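Local coordinates for probable enoyl-CoA hydratase/isomerase (Pseudomonas aeruginosa PAO1, PDB 5YLO), which probably acts as a Delta3,Delta2-enoyl-CoA isomerase of the crotonase-like family, with a likely part in unsaturated fatty acid metabolism, at residues A[66-71]-A[82-86]. Residues are numbered along the deposited sequence; the frame is centred on the assembly and turned at random.
Sequences ADLAEW and SYGWT
Tyr83 reaches across to Glu70, and its phenolic OH donates a hydrogen bond to Glu70 OE1, 2.7 Å away, a worked example of how one carboxylate oxygen can join several chain segments. OE1 receives this bond through its anti lone pair, and the carboxylate stands almost upright to the phenol, their planes 84° apart. In Glu70, CG anti to the backbone nitrogen (chi1 174°), with an extended chain beyond it, comes to 3.3 Å from Tyr83 OH and puts the carboxylate within bonding range. The same OE1 accepts from Ile31 N at the start of helix 31-46. One turn earlier, Asp67 N-caps helix 68-76 by taking Glu70 N on OD1, while its OD2 forms a salt bridge with Arg22. Beside the Tyr83-Glu70 bond, Ala66 CB packs against the six-membered ring of the Trp85 indole, 3.5 Å from CZ2. The solvent side is looser: exposed Trp71 crosses Tyr83 at about a right angle, meeting it through CD1, 3.8 Å from CE2. This surface contact joins the starts of helices 68-76 and 85-97 in the crotonase fold. The two hydrogen bonds on OE1 link both segments to the first residue of helix 31-46, and would probably favour the ionised form of Glu70.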
ATOM      1  N   ALA A  66       9.828 -25.768  -1.597  1.00 59.09           N
ATOM      2  CA  ALA A  66      10.246 -26.804  -0.662  1.00 63.15           C
ATOM      3  C   ALA A  66      10.551 -28.103  -1.394  1.00 62.91           C
ATOM      4  O   ALA A  66       9.861 -28.475  -2.348  1.00 64.16           O
ATOM      5  CB  ALA A  66       9.162 -27.041   0.385  1.00 60.57           C
ATOM      6  N   ASP A  67      11.588 -28.799  -0.934  1.00 69.67           N
ATOM      7  CA  ASP A  67      11.990 -30.069  -1.527  1.00 78.15           C
ATOM      8  C   ASP A  67      10.990 -31.143  -1.116  1.00 80.06           C
ATOM      9  O   ASP A  67      10.981 -31.587   0.038  1.00 80.87           O
ATOM     10  CB  ASP A  67      13.404 -30.440  -1.091  1.00 79.62           C
ATOM     11  CG  ASP A  67      13.941 -31.649  -1.832  1.00 90.36           C
ATOM     12  OD1 ASP A  67      13.660 -32.789  -1.405  1.00 93.85           O
ATOM     13  OD2 ASP A  67      14.639 -31.461  -2.852  1.00106.69           O
ATOM     14  N   LEU A  68      10.149 -31.567  -2.063  1.00 88.33           N
ATOM     15  CA  LEU A  68       9.144 -32.578  -1.756  1.00 90.13           C
ATOM     16  C   LEU A  68       9.774 -33.943  -1.512  1.00 95.61           C
ATOM     17  O   LEU A  68       9.238 -34.738  -0.732  1.00103.21           O
ATOM     18  CB  LEU A  68       8.115 -32.666  -2.885  1.00 90.47           C
ATOM     19  CG  LEU A  68       7.337 -31.403  -3.272  1.00 95.57           C
ATOM     20  CD1 LEU A  68       6.975 -30.573  -2.043  1.00 84.87           C
ATOM     21  CD2 LEU A  68       8.093 -30.565  -4.304  1.00106.30           C
ATOM     22  N   ALA A  69      10.906 -34.232  -2.160  1.00 80.89           N
ATOM     23  CA  ALA A  69      11.568 -35.518  -1.962  1.00 85.60           C
ATOM     24  C   ALA A  69      12.061 -35.665  -0.527  1.00 85.89           C
ATOM     25  O   ALA A  69      11.904 -36.725   0.091  1.00 89.69           O
ATOM     26  CB  ALA A  69      12.725 -35.670  -2.950  1.00 87.40           C
ATOM     27  N   GLU A  70      12.666 -34.606   0.019  1.00 82.32           N
ATOM     28  CA  GLU A  70      13.101 -34.643   1.411  1.00 82.71           C
ATOM     29  C   GLU A  70      11.916 -34.795   2.353  1.00 82.79           C
ATOM     30  O   GLU A  70      11.980 -35.550   3.332  1.00 85.88           O
ATOM     31  CB  GLU A  70      13.888 -33.380   1.750  1.00 78.96           C
ATOM     32  CG  GLU A  70      14.260 -33.277   3.215  1.00 79.36           C
ATOM     33  CD  GLU A  70      15.167 -32.104   3.501  1.00 81.92           C
ATOM     34  OE1 GLU A  70      14.654 -31.017   3.841  1.00 72.90           O
ATOM     35  OE2 GLU A  70      16.397 -32.269   3.375  1.00 99.71           O
ATOM     36  N   TRP A  71      10.825 -34.078   2.077  1.00 80.64           N
ATOM     37  CA  TRP A  71       9.614 -34.235   2.875  1.00 83.17           C
ATOM     38  C   TRP A  71       9.049 -35.642   2.746  1.00 87.90           C
ATOM     39  O   TRP A  71       8.518 -36.195   3.715  1.00 90.89           O
ATOM     40  CB  TRP A  71       8.573 -33.201   2.451  1.00 89.41           C
ATOM     41  CG  TRP A  71       7.240 -33.405   3.095  1.00100.01           C
ATOM     42  CD1 TRP A  71       6.844 -32.950   4.317  1.00104.43           C
ATOM     43  CD2 TRP A  71       6.124 -34.121   2.551  1.00103.09           C
ATOM     44  NE1 TRP A  71       5.550 -33.335   4.570  1.00105.66           N
ATOM     45  CE2 TRP A  71       5.085 -34.056   3.501  1.00104.15           C
ATOM     46  CE3 TRP A  71       5.902 -34.810   1.355  1.00106.63           C
ATOM     47  CZ2 TRP A  71       3.843 -34.653   3.292  1.00105.58           C
ATOM     48  CZ3 TRP A  71       4.667 -35.402   1.149  1.00109.58           C
ATOM     49  CH2 TRP A  71       3.654 -35.319   2.113  1.00112.59           C
ATOM     50  N   SER A  82       9.310 -34.913  13.736  1.00 97.85           N
ATOM     51  CA  SER A  82      10.641 -34.388  14.013  1.00 96.82           C
ATOM     52  C   SER A  82      11.236 -33.628  12.836  1.00 91.77           C
ATOM     53  O   SER A  82      12.258 -32.954  13.008  1.00 90.32           O
ATOM     54  CB  SER A  82      11.582 -35.525  14.418  1.00101.81           C
ATOM     55  OG  SER A  82      12.920 -35.074  14.509  1.00101.01           O
ATOM     56  N   TYR A  83      10.628 -33.723  11.656  1.00 93.45           N
ATOM     57  CA  TYR A  83      11.070 -32.948  10.505  1.00 92.77           C
ATOM     58  C   TYR A  83      10.969 -31.461  10.814  1.00 90.69           C
ATOM     59  O   TYR A  83       9.879 -30.945  11.083  1.00 97.18           O
ATOM     60  CB  TYR A  83      10.216 -33.308   9.290  1.00 87.12           C
ATOM     61  CG  TYR A  83      10.700 -32.736   7.978  1.00 87.07           C
ATOM     62  CD1 TYR A  83      12.053 -32.546   7.734  1.00 91.20           C
ATOM     63  CD2 TYR A  83       9.798 -32.384   6.984  1.00 87.29           C
ATOM     64  CE1 TYR A  83      12.493 -32.024   6.530  1.00 88.48           C
ATOM     65  CE2 TYR A  83      10.227 -31.860   5.782  1.00 85.65           C
ATOM     66  CZ  TYR A  83      11.576 -31.684   5.560  1.00 87.44           C
ATOM     67  OH  TYR A  83      12.005 -31.160   4.363  1.00 88.56           O
ATOM     68  N   GLY A  84      12.107 -30.771  10.786  1.00 79.44           N
ATOM     69  CA  GLY A  84      12.140 -29.381  11.191  1.00 77.93           C
ATOM     70  C   GLY A  84      12.290 -28.395  10.053  1.00 72.17           C
ATOM     71  O   GLY A  84      12.985 -27.385  10.194  1.00 70.30           O
ATOM     72  N   TRP A  85      11.636 -28.668   8.922  1.00 62.93           N
ATOM     73  CA  TRP A  85      11.781 -27.797   7.760  1.00 60.80           C
ATOM     74  C   TRP A  85      11.132 -26.440   8.001  1.00 59.07           C
ATOM     75  O   TRP A  85      11.743 -25.395   7.742  1.00 55.07           O
ATOM     76  CB  TRP A  85      11.185 -28.461   6.519  1.00 59.00           C
ATOM     77  CG  TRP A  85      11.343 -27.626   5.286  1.00 56.11           C
ATOM     78  CD1 TRP A  85      12.367 -27.678   4.385  1.00 62.57           C
ATOM     79  CD2 TRP A  85      10.457 -26.598   4.827  1.00 50.88           C
ATOM     80  NE1 TRP A  85      12.171 -26.751   3.391  1.00 64.94           N
ATOM     81  CE2 TRP A  85      11.006 -26.074   3.640  1.00 60.78           C
ATOM     82  CE3 TRP A  85       9.253 -26.072   5.304  1.00 53.33           C
ATOM     83  CZ2 TRP A  85      10.391 -25.048   2.924  1.00 61.39           C
ATOM     84  CZ3 TRP A  85       8.644 -25.054   4.593  1.00 51.54           C
ATOM     85  CH2 TRP A  85       9.213 -24.555   3.415  1.00 53.86           C
ATOM     86  N   THR A  86       9.883 -26.436   8.479  1.00 56.88           N
ATOM     87  CA  THR A  86       9.184 -25.177   8.725  1.00 49.20           C
ATOM     88  C   THR A  86       9.970 -24.293   9.681  1.00 49.51           C
ATOM     89  O   THR A  86      10.076 -23.078   9.474  1.00 51.93           O
ATOM     90  CB  THR A  86       7.781 -25.453   9.273  1.00 54.85           C
ATOM     91  OG1 THR A  86       6.982 -26.080   8.261  1.00 59.89           O
ATOM     92  CG2 THR A  86       7.108 -24.158   9.713  1.00 47.79           C
TER